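Local structure of uncharacterized protein (Treponema denticola ATCC 35404, 6QNM) at residues His17-Leu22 and Met36-Val41; Thr179-Asp184 and Gly226-Asp231; Tyr212-Asn217 and Phe237-Ser242. The protein probably binds oxygen at a di-iron centre held in a metallo-beta-lactamase-like fold. All coordinates share one frame; numbering follows the deposited sequence.

Interaction 1: His17-Leu22 and Met36-Val41; sequences HKFIWL and MQYLIV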
loop_
_atom_site.group_PDB
_atom_site.type_symbol
_atom_site.label_atom_id
_atom_site.label_comp_id
_atom_site.label_asym_id
_atom_site.label_seq_id
_atom_site.Cartn_x
_atom_site.Cartn_y
_atom_site.Cartn_z
ATOM N N HIS A 17 -9.968 -26.261 18.145
ATOM C CA HIS A 17 -9.486 -25.328 17.137
ATOM C C HIS A 17 -10.467 -25.275 15.975
ATOM O O HIS A 17 -10.948 -26.315 15.518
ATOM C CB HIS A 17 -8.095 -25.764 16.661
ATOM C CG HIS A 17 -7.387 -24.759 15.808
ATOM N ND1 HIS A 17 -6.494 -23.843 16.322
ATOM C CD2 HIS A 17 -7.407 -24.555 14.470
ATOM C CE1 HIS A 17 -6.010 -23.104 15.339
ATOM N NE2 HIS A 17 -6.548 -23.516 14.205
ATOM N N LYS A 18 -10.765 -24.057 15.514
ATOM C CA LYS A 18 -11.644 -23.818 14.376
ATOM C C LYS A 18 -11.017 -22.788 13.447
ATOM O O LYS A 18 -10.443 -21.796 13.910
ATOM C CB LYS A 18 -13.015 -23.291 14.823
ATOM C CG LYS A 18 -14.053 -24.337 15.181
ATOM C CD LYS A 18 -15.274 -23.658 15.789
ATOM C CE LYS A 18 -16.387 -24.649 16.089
ATOM N NZ LYS A 18 -15.984 -25.653 17.111
ATOM N N PHE A 19 -11.133 -23.026 12.141
ATOM C CA PHE A 19 -10.793 -22.052 11.107
ATOM C C PHE A 19 -12.074 -21.755 10.336
ATOM O O PHE A 19 -12.641 -22.656 9.709
ATOM C CB PHE A 19 -9.693 -22.583 10.179
ATOM C CG PHE A 19 -9.044 -21.525 9.322
ATOM C CD1 PHE A 19 -7.736 -21.130 9.559
ATOM C CD2 PHE A 19 -9.729 -20.939 8.266
ATOM C CE1 PHE A 19 -7.130 -20.166 8.770
ATOM C CE2 PHE A 19 -9.130 -19.976 7.473
ATOM C CZ PHE A 19 -7.830 -19.586 7.726
ATOM N N ILE A 20 -12.527 -20.501 10.388
ATOM C CA ILE A 20 -13.876 -20.124 9.977
ATOM C C ILE A 20 -13.810 -19.067 8.879
ATOM O O ILE A 20 -13.068 -18.085 8.995
ATOM C CB ILE A 20 -14.695 -19.602 11.173
ATOM C CG1 ILE A 20 -14.785 -20.666 12.271
ATOM C CG2 ILE A 20 -16.080 -19.166 10.726
ATOM C CD1 ILE A 20 -15.065 -20.100 13.652
ATOM N N TRP A 21 -14.606 -19.263 7.831
ATOM C CA TRP A 21 -14.838 -18.262 6.798
ATOM C C TRP A 21 -16.170 -17.576 7.070
ATOM O O TRP A 21 -17.180 -18.250 7.300
ATOM C CB TRP A 21 -14.861 -18.910 5.410
ATOM C CG TRP A 21 -15.340 -18.017 4.284
ATOM C CD1 TRP A 21 -14.563 -17.248 3.463
ATOM C CD2 TRP A 21 -16.696 -17.832 3.836
ATOM N NE1 TRP A 21 -15.348 -16.587 2.546
ATOM C CE2 TRP A 21 -16.659 -16.927 2.754
ATOM C CE3 TRP A 21 -17.933 -18.333 4.253
ATOM C CZ2 TRP A 21 -17.812 -16.517 2.081
ATOM C CZ3 TRP A 21 -19.075 -17.926 3.585
ATOM C CH2 TRP A 21 -19.007 -17.028 2.509
ATOM N N LEU A 22 -16.175 -16.248 7.050
ATOM C CA LEU A 22 -17.411 -15.488 7.168
ATOM C C LEU A 22 -17.596 -14.660 5.909
ATOM O O LEU A 22 -16.684 -13.935 5.498
ATOM C CB LEU A 22 -17.388 -14.576 8.396
ATOM C CG LEU A 22 -17.079 -15.237 9.736
ATOM C CD1 LEU A 22 -16.665 -14.195 10.770
ATOM C CD2 LEU A 22 -18.271 -16.044 10.210
ATOM N N MET A 36 -15.868 -12.000 3.691
ATOM C CA MET A 36 -15.855 -10.809 4.524
ATOM C C MET A 36 -14.860 -10.875 5.663
ATOM O O MET A 36 -14.321 -9.835 6.047
ATOM C CB MET A 36 -17.253 -10.537 5.091
ATOM C CG MET A 36 -18.245 -10.189 4.005
ATOM S SD MET A 36 -19.750 -9.442 4.626
ATOM C CE MET A 36 -20.449 -8.873 3.079
ATOM N N GLN A 37 -14.588 -12.064 6.198
ATOM C CA GLN A 37 -13.718 -12.187 7.357
ATOM C C GLN A 37 -13.264 -13.626 7.559
ATOM O O GLN A 37 -14.077 -14.554 7.499
ATOM C CB GLN A 37 -14.438 -11.691 8.613
ATOM C CG GLN A 37 -13.569 -11.684 9.849
ATOM C CD GLN A 37 -12.482 -10.637 9.760
ATOM O OE1 GLN A 37 -12.765 -9.455 9.579
ATOM N NE2 GLN A 37 -11.231 -11.067 9.872
ATOM N N TYR A 38 -11.974 -13.817 7.811
ATOM C CA TYR A 38 -11.451 -15.095 8.269
ATOM C C TYR A 38 -11.212 -15.005 9.767
ATOM O O TYR A 38 -10.709 -13.993 10.266
ATOM C CB TYR A 38 -10.155 -15.469 7.548
ATOM C CG TYR A 38 -10.362 -15.978 6.142
ATOM C CD1 TYR A 38 -10.932 -17.223 5.911
ATOM C CD2 TYR A 38 -9.990 -15.211 5.046
ATOM C CE1 TYR A 38 -11.125 -17.691 4.622
ATOM C CE2 TYR A 38 -10.181 -15.669 3.754
ATOM C CZ TYR A 38 -10.747 -16.910 3.549
ATOM O OH TYR A 38 -10.933 -17.372 2.266
ATOM N N LEU A 39 -11.573 -16.069 10.479
ATOM C CA LEU A 39 -11.501 -16.091 11.932
ATOM C C LEU A 39 -10.987 -17.444 12.398
ATOM O O LEU A 39 -11.459 -18.488 11.938
ATOM C CB LEU A 39 -12.877 -15.806 12.552
ATOM C CG LEU A 39 -13.046 -16.064 14.052
ATOM C CD1 LEU A 39 -12.425 -14.951 14.873
ATOM C CD2 LEU A 39 -14.515 -16.220 14.408
ATOM N N ILE A 40 -10.004 -17.420 13.291
ATOM C CA ILE A 40 -9.514 -18.615 13.963
ATOM C C ILE A 40 -9.983 -18.547 15.406
ATOM O O ILE A 40 -9.869 -17.498 16.053
ATOM C CB ILE A 40 -7.979 -18.727 13.888
ATOM C CG1 ILE A 40 -7.522 -18.885 12.436
ATOM C CG2 ILE A 40 -7.483 -19.893 14.739
ATOM C CD1 ILE A 40 -6.018 -18.803 12.256
ATOM N N VAL A 41 -10.527 -19.650 15.906
ATOM C CA VAL A 41 -10.862 -19.787 17.316
ATOM C C VAL A 41 -10.072 -20.965 17.861
ATOM O O VAL A 41 -10.133 -22.070 17.309
ATOM C CB VAL A 41 -12.374 -19.976 17.539
ATOM C CG1 VAL A 41 -12.675 -20.151 19.026
ATOM C CG2 VAL A 41 -13.141 -18.788 16.979
#
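Trp21 turns an edge of its indole toward the face of Tyr38, an offset edge-to-face pair with ring planes at 66°, and Trp21 CD1 reaches Tyr38 CE1 at 3.7 Å. The phenol ring meets a second aromatic obliquely: Tyr38 CD1 lies 3.6 Å from Phe19 CE2, which makes a cluster of three rings. Across the Phe19 ring from CE2, its CD1 meets Ile40 CG1 obliquely at 3.7 Å, and the carbonyl of Val41 stands over one face of the His17 imidazole. With CG set anti to the backbone N (chi1 -170°), that imidazole is brought back to Ile40, His17 CE1 lying 3.6 Å from Ile40 CG2. The polar ends of this face are bonded outward: His17 to Asp157 and Asp42, Trp21 to Thr35, Tyr38 to the carbonyl of Pro223.

On the face of Ile20, Leu22, Leu39 and Val41, aliphatic groups make the closest side-chain contacts. Ile20 and Leu39 run alongside each other from neighbouring strands, Ile20 CD1 4.0 Å from Leu39 CD2, while Leu22 is covered by Ala63 and Ile64 of helix 57-65.

Paired backbone bonds join Lys18 to Val41, Ile20 to Leu39 and Leu22 to Gln37. Leu22 O also accepts from Met36 N at 2.8 Å, so two consecutive residues face one. This is a classic beta bulge in the antiparallel hairpin of strands 17-23 and 35-42, within the larger sheet of the metallo-beta-lactamase-like fold.

Interaction 2: Thr179-Asp184 and Gly226-Asp231; sequences TTFVED and GAIYKD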
loop_
_atom_site.group_PDB
_atom_site.type_symbol
_atom_site.label_atom_id
_atom_site.label_comp_id
_atom_site.label_asym_id
_atom_site.label_seq_id
_atom_site.Cartn_x
_atom_site.Cartn_y
_atom_site.Cartn_z
ATOM N N THR A 179 -19.234 -20.954 -5.090
ATOM C CA THR A 179 -18.779 -22.000 -4.183
ATOM C C THR A 179 -17.733 -21.494 -3.193
ATOM O O THR A 179 -17.105 -20.449 -3.388
ATOM C CB THR A 179 -18.201 -23.175 -4.980
ATOM O OG1 THR A 179 -16.989 -22.761 -5.622
ATOM C CG2 THR A 179 -19.191 -23.615 -6.044
ATOM N N THR A 180 -17.548 -22.273 -2.120
ATOM C CA THR A 180 -16.460 -22.011 -1.181
ATOM C C THR A 180 -15.100 -22.217 -1.844
ATOM O O THR A 180 -14.182 -21.411 -1.664
ATOM C CB THR A 180 -16.591 -22.909 0.051
ATOM O OG1 THR A 180 -17.847 -22.672 0.699
ATOM C CG2 THR A 180 -15.456 -22.643 1.039
ATOM N N PHE A 181 -14.962 -23.285 -2.627
ATOM C CA PHE A 181 -13.685 -23.727 -3.167
ATOM C C PHE A 181 -13.631 -23.598 -4.686
ATOM O O PHE A 181 -14.649 -23.699 -5.376
ATOM C CB PHE A 181 -13.419 -25.187 -2.781
ATOM C CG PHE A 181 -13.394 -25.425 -1.300
ATOM C CD1 PHE A 181 -12.290 -25.062 -0.545
ATOM C CD2 PHE A 181 -14.475 -26.014 -0.661
ATOM C CE1 PHE A 181 -12.264 -25.280 0.821
ATOM C CE2 PHE A 181 -14.456 -26.232 0.702
ATOM C CZ PHE A 181 -13.348 -25.865 1.445
ATOM N N VAL A 182 -12.416 -23.376 -5.191
ATOM C CA VAL A 182 -12.160 -23.372 -6.628
ATOM C C VAL A 182 -12.392 -24.769 -7.190
ATOM O O VAL A 182 -11.873 -25.762 -6.665
ATOM C CB VAL A 182 -10.728 -22.894 -6.922
ATOM C CG1 VAL A 182 -10.398 -23.052 -8.402
ATOM C CG2 VAL A 182 -10.537 -21.449 -6.484
ATOM N N GLU A 183 -13.177 -24.856 -8.267
ATOM C CA GLU A 183 -13.491 -26.143 -8.869
ATOM C C GLU A 183 -12.823 -26.377 -10.214
ATOM O O GLU A 183 -12.678 -27.534 -10.617
ATOM C CB GLU A 183 -15.009 -26.285 -9.058
ATOM C CG GLU A 183 -15.829 -26.027 -7.810
ATOM C CD GLU A 183 -17.274 -26.456 -7.971
ATOM O OE1 GLU A 183 -17.929 -26.009 -8.938
ATOM O OE2 GLU A 183 -17.754 -27.243 -7.131
ATOM N N ASP A 184 -12.414 -25.320 -10.911
ATOM C CA ASP A 184 -11.773 -25.453 -12.217
ATOM C C ASP A 184 -10.748 -24.337 -12.338
ATOM O O ASP A 184 -11.129 -23.173 -12.492
ATOM C CB ASP A 184 -12.801 -25.387 -13.345
ATOM C CG ASP A 184 -12.211 -25.738 -14.701
ATOM O OD1 ASP A 184 -11.122 -25.229 -15.042
ATOM O OD2 ASP A 184 -12.842 -26.533 -15.430
ATOM N N GLY A 226 -12.214 -14.170 -3.147
ATOM C CA GLY A 226 -12.343 -15.245 -4.106
ATOM C C GLY A 226 -12.285 -16.616 -3.455
ATOM O O GLY A 226 -11.978 -16.774 -2.271
ATOM N N ALA A 227 -12.561 -17.629 -4.271
ATOM C CA ALA A 227 -12.680 -18.996 -3.787
ATOM C C ALA A 227 -11.333 -19.536 -3.309
ATOM O O ALA A 227 -10.260 -19.052 -3.687
ATOM C CB ALA A 227 -13.257 -19.901 -4.875
ATOM N N ILE A 228 -11.408 -20.568 -2.470
ATOM C CA ILE A 228 -10.256 -21.156 -1.797
ATOM C C ILE A 228 -9.714 -22.316 -2.622
ATOM O O ILE A 228 -10.476 -23.099 -3.203
ATOM C CB ILE A 228 -10.653 -21.613 -0.381
ATOM C CG1 ILE A 228 -11.064 -20.405 0.464
ATOM C CG2 ILE A 228 -9.535 -22.401 0.290
ATOM C CD1 ILE A 228 -12.015 -20.757 1.590
ATOM N N TYR A 229 -8.386 -22.434 -2.664
ATOM C CA TYR A 229 -7.719 -23.531 -3.353
ATOM C C TYR A 229 -7.568 -24.714 -2.403
ATOM O O TYR A 229 -7.020 -24.571 -1.304
ATOM C CB TYR A 229 -6.349 -23.091 -3.871
ATOM C CG TYR A 229 -6.394 -21.816 -4.683
ATOM C CD1 TYR A 229 -6.680 -21.847 -6.040
ATOM C CD2 TYR A 229 -6.165 -20.582 -4.090
ATOM C CE1 TYR A 229 -6.728 -20.683 -6.790
ATOM C CE2 TYR A 229 -6.212 -19.411 -4.831
ATOM C CZ TYR A 229 -6.494 -19.469 -6.180
ATOM O OH TYR A 229 -6.543 -18.307 -6.920
ATOM N N LYS A 230 -8.035 -25.881 -2.842
ATOM C CA LYS A 230 -7.978 -27.101 -2.051
ATOM C C LYS A 230 -7.711 -28.273 -2.987
ATOM O O LYS A 230 -7.888 -28.170 -4.203
ATOM C CB LYS A 230 -9.298 -27.293 -1.279
ATOM C CG LYS A 230 -9.358 -28.457 -0.306
ATOM C CD LYS A 230 -10.717 -28.497 0.382
ATOM C CE LYS A 230 -11.683 -29.438 -0.323
ATOM N NZ LYS A 230 -11.495 -30.848 0.124
ATOM N N ASP A 231 -7.265 -29.389 -2.406
ATOM C CA ASP A 231 -6.984 -30.628 -3.147
ATOM C C ASP A 231 -6.010 -30.295 -4.277
ATOM O O ASP A 231 -4.966 -29.679 -4.020
ATOM C CB ASP A 231 -8.294 -31.270 -3.592
ATOM C CG ASP A 231 -9.223 -31.572 -2.437
ATOM O OD1 ASP A 231 -8.746 -32.082 -1.401
ATOM O OD2 ASP A 231 -10.438 -31.310 -2.573
HETATM O O HOH W 1 -10.273 -26.025 -4.565
#
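Two backbone bonds tie Ile228 to the loop across from it: Ile228 N donates to Thr180 O at 3.0 Å, and Val182 N to Ile228 O at 2.8 Å. Both are close to straight, and between them Phe181 and Ile228 form a single bridge.

Both faces of the Phe181 ring are covered. Thr180 CG2 of its own loop sits over the centre of one face, while the aliphatic part of Lys230 crosses the opposite face as a CH-pi contact, with Lys230 CD 3.6 Å from Phe181 CE1 and displaced toward the rim; Ile228 O lies at the ring's edge, in plane. With CG anti to the backbone N (chi1 -175°) the Lys230 chain runs out over the ring, then folds at its last two torsions so that the ammonium turns to Asp231; it is too distant from the ring for more than a weak cation-pi attraction. That charge instead forms a salt bridge, Lys230 NZ lying 2.9 Å from Asp231 OD2. On from the Phe181-Ile228 backbone pair, one methyl of Val182 serves two neighbours: Val182 CG2 touches Ala227 CB at 3.5 Å and Tyr229 CE1 at 3.9 Å.

A water extends the backbone link, bonded to Val182 O at 2.7 Å and accepting from Lys230 N. Within the loop, Thr179 OG1 donates to Phe181 O, two residues on.

Further out, Tyr229 bonds through its hydroxyl to Gly169 O and stacks on Phe237, with His188 meeting its ring. Phe181, Ile228 and Lys230 all rest on Met220 of strand 220-223. The bridge thus attaches the loop before helix 185-199 beside strand 229-230, an outermost strand of the six-stranded sheet, with Val182 and Tyr229 packed against that helix.

Interaction 3: Tyr212-Asn217 and Phe237-Ser242; sequences YVRRLN and FLNWLS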
loop_
_atom_site.group_PDB
_atom_site.type_symbol
_atom_site.label_atom_id
_atom_site.label_comp_id
_atom_site.label_asym_id
_atom_site.label_seq_id
_atom_site.Cartn_x
_atom_site.Cartn_y
_atom_site.Cartn_z
ATOM N N TYR A 212 9.082 -21.771 -1.365
ATOM C CA TYR A 212 8.912 -21.726 0.085
ATOM C C TYR A 212 7.565 -22.310 0.490
ATOM O O TYR A 212 7.478 -23.121 1.421
ATOM C CB TYR A 212 9.044 -20.281 0.569
ATOM C CG TYR A 212 9.075 -20.071 2.074
ATOM C CD1 TYR A 212 7.902 -20.059 2.821
ATOM C CD2 TYR A 212 10.274 -19.841 2.736
ATOM C CE1 TYR A 212 7.925 -19.847 4.190
ATOM C CE2 TYR A 212 10.308 -19.625 4.106
ATOM C CZ TYR A 212 9.131 -19.631 4.827
ATOM O OH TYR A 212 9.158 -19.418 6.187
ATOM N N VAL A 213 6.500 -21.913 -0.211
ATOM C CA VAL A 213 5.170 -22.377 0.156
ATOM C C VAL A 213 5.040 -23.865 -0.117
ATOM O O VAL A 213 4.331 -24.565 0.605
ATOM C CB VAL A 213 4.090 -21.557 -0.576
ATOM C CG1 VAL A 213 2.738 -22.270 -0.555
ATOM C CG2 VAL A 213 3.972 -20.190 0.059
ATOM N N ARG A 214 5.707 -24.372 -1.160
ATOM C CA ARG A 214 5.690 -25.805 -1.441
ATOM C C ARG A 214 6.332 -26.618 -0.322
ATOM O O ARG A 214 5.963 -27.782 -0.121
ATOM C CB ARG A 214 6.404 -26.106 -2.757
ATOM C CG ARG A 214 5.560 -25.955 -4.011
ATOM C CD ARG A 214 6.441 -26.166 -5.232
ATOM N NE ARG A 214 5.716 -26.045 -6.490
ATOM C CZ ARG A 214 6.281 -25.675 -7.635
ATOM N NH1 ARG A 214 5.553 -25.589 -8.740
ATOM N NH2 ARG A 214 7.576 -25.389 -7.674
ATOM N N ARG A 215 7.296 -26.042 0.407
ATOM C CA ARG A 215 7.933 -26.802 1.480
ATOM C C ARG A 215 7.007 -26.925 2.681
ATOM O O ARG A 215 6.963 -27.975 3.335
ATOM C CB ARG A 215 9.264 -26.158 1.863
ATOM C CG ARG A 215 10.315 -26.284 0.767
ATOM C CD ARG A 215 11.711 -25.985 1.284
ATOM N NE ARG A 215 12.511 -25.230 0.320
ATOM C CZ ARG A 215 13.092 -25.758 -0.753
ATOM N NH1 ARG A 215 13.804 -24.990 -1.567
ATOM N NH2 ARG A 215 12.968 -27.052 -1.017
ATOM N N LEU A 216 6.245 -25.879 2.982
ATOM C CA LEU A 216 5.006 -26.115 3.699
ATOM C C LEU A 216 4.132 -26.898 2.738
ATOM O O LEU A 216 4.219 -26.711 1.528
ATOM C CB LEU A 216 4.304 -24.808 4.072
ATOM C CG LEU A 216 4.943 -23.612 4.765
ATOM C CD1 LEU A 216 4.106 -22.375 4.459
ATOM C CD2 LEU A 216 5.011 -23.841 6.260
ATOM N N ASN A 217 3.316 -27.815 3.219
ATOM C CA ASN A 217 2.362 -28.410 2.293
ATOM C C ASN A 217 0.987 -28.073 2.832
ATOM O O ASN A 217 0.346 -28.904 3.493
ATOM C CB ASN A 217 2.535 -29.899 2.028
ATOM C CG ASN A 217 1.968 -30.276 0.653
ATOM O OD1 ASN A 217 2.086 -31.414 0.197
ATOM N ND2 ASN A 217 1.351 -29.299 -0.015
ATOM N N PHE A 237 -2.530 -23.906 -8.575
ATOM C CA PHE A 237 -2.204 -22.501 -8.350
ATOM C C PHE A 237 -0.698 -22.292 -8.232
ATOM O O PHE A 237 -0.136 -21.387 -8.861
ATOM C CB PHE A 237 -2.920 -21.991 -7.101
ATOM C CG PHE A 237 -2.501 -20.609 -6.694
ATOM C CD1 PHE A 237 -2.873 -19.511 -7.450
ATOM C CD2 PHE A 237 -1.724 -20.410 -5.565
ATOM C CE1 PHE A 237 -2.483 -18.236 -7.085
ATOM C CE2 PHE A 237 -1.333 -19.139 -5.194
ATOM C CZ PHE A 237 -1.709 -18.052 -5.958
ATOM N N LEU A 238 -0.029 -23.112 -7.417
ATOM C CA LEU A 238 1.409 -22.944 -7.222
ATOM C C LEU A 238 2.178 -23.163 -8.522
ATOM O O LEU A 238 3.144 -22.445 -8.806
ATOM C CB LEU A 238 1.904 -23.892 -6.131
ATOM C CG LEU A 238 1.356 -23.627 -4.724
ATOM C CD1 LEU A 238 1.805 -24.713 -3.762
ATOM C CD2 LEU A 238 1.778 -22.254 -4.219
ATOM N N ASN A 239 1.767 -24.152 -9.323
ATOM C CA ASN A 239 2.432 -24.381 -10.604
ATOM C C ASN A 239 2.242 -23.194 -11.537
ATOM O O ASN A 239 3.180 -22.781 -12.228
ATOM C CB ASN A 239 1.897 -25.650 -11.269
ATOM C CG ASN A 239 2.373 -26.918 -10.593
ATOM O OD1 ASN A 239 3.352 -26.913 -9.851
ATOM N ND2 ASN A 239 1.675 -28.018 -10.848
ATOM N N TRP A 240 1.029 -22.639 -11.577
ATOM C CA TRP A 240 0.774 -21.479 -12.423
ATOM C C TRP A 240 1.570 -20.269 -11.950
ATOM O O TRP A 240 2.183 -19.562 -12.759
ATOM C CB TRP A 240 -0.722 -21.162 -12.440
ATOM C CG TRP A 240 -1.030 -19.814 -13.017
ATOM C CD1 TRP A 240 -1.116 -19.489 -14.340
ATOM C CD2 TRP A 240 -1.279 -18.603 -12.288
ATOM N NE1 TRP A 240 -1.406 -18.152 -14.481
ATOM C CE2 TRP A 240 -1.513 -17.586 -13.237
ATOM C CE3 TRP A 240 -1.330 -18.281 -10.928
ATOM C CZ2 TRP A 240 -1.794 -16.270 -12.869
ATOM C CZ3 TRP A 240 -1.610 -16.975 -10.564
ATOM C CH2 TRP A 240 -1.837 -15.986 -11.532
ATOM N N LEU A 241 1.579 -20.022 -10.638
ATOM C CA LEU A 241 2.248 -18.840 -10.107
ATOM C C LEU A 241 3.755 -18.918 -10.314
ATOM O O LEU A 241 4.400 -17.905 -10.604
ATOM C CB LEU A 241 1.914 -18.666 -8.625
ATOM C CG LEU A 241 2.473 -17.406 -7.957
ATOM C CD1 LEU A 241 2.024 -16.153 -8.703
ATOM C CD2 LEU A 241 2.057 -17.340 -6.494
ATOM N N SER A 242 4.331 -20.114 -10.163
ATOM C CA SER A 242 5.782 -20.255 -10.224
ATOM C C SER A 242 6.342 -19.819 -11.573
ATOM O O SER A 242 7.458 -19.290 -11.640
ATOM C CB SER A 242 6.172 -21.704 -9.935
ATOM O OG SER A 242 7.577 -21.879 -9.999
#
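Two helices pack here beside the second sheet of the metallo-beta-lactamase-like fold: the last turn of helix 203-215 meets residues 237-242 of the helix that follows strand 229-230, and strands 220-223 and 229-230 come between them in the chain. The buried part is made by Val213 and Leu238, whose side chains both start toward the opposite helix. One methyl of the valine meets both ends of the leucine: Val213 CG1 lies 3.8 Å from Leu238 CD2 and 4.1 Å from Leu238 CD1. Leu238 has CG anti to its carbonyl carbon (chi1 -65°), and this directs its two methyls at Val213. It also leans on Val210, about one turn earlier in helix 203-215, and on Ile221 of strand 220-223, which places this apolar patch over the sheet.

Toward the solvent side Arg214 takes over. The arginine stem and Leu238 pass alongside, running opposite ways, with Arg214 CG 4.0 Å from Leu238 CD1. From CG to NE the chain is fully extended, and it carries the guanidinium across to the other helix, where Ser242 CB comes within 4.1 Å of Arg214 NH1. Helix 232-242 thus meets this arginine at three residues: Leu238 along the stem, Asn239 and Ser242 at the guanidinium. Ser242 also packs on Val210, and its backbone carbonyl accepts from Asn203 at the start of helix 203-215, a second polar tie between the two helices.

The guanidinium and the Asn239 amide are turned 62° apart, and the side chains are set roughly perpendicular. A single hydrogen bond joins them: Arg214 NH1 donates to Asn239 OD1 at 2.8 Å, approaching in the carbonyl plane but bent to 134° at the hydrogen, with Asn239 OD1 near the guanidinium edge and somewhat out of its plane.

Interaction 1 closes before the other two open, and it belongs to the first sheet, whereas interactions 2 and 3 lie on and beside the six-stranded one. The centres of interactions 1 and 2 are about 16 Å apart, and they touch, Tyr38 OH lying 3.5 Å from Ile228 CG1, just ahead of strand 229-230. Interactions 2 and 3, also about 16 Å apart between centres, alternate along the chain: strand 229-230 runs on into helix 232-242, and Tyr229 CZ packs 3.8 Å from Phe237 CD1. Interactions 1 and 3 do not touch, their nearest atoms about 12 Å apart. Interaction 2 therefore connects the hairpin with the helical layer outside the second sheet.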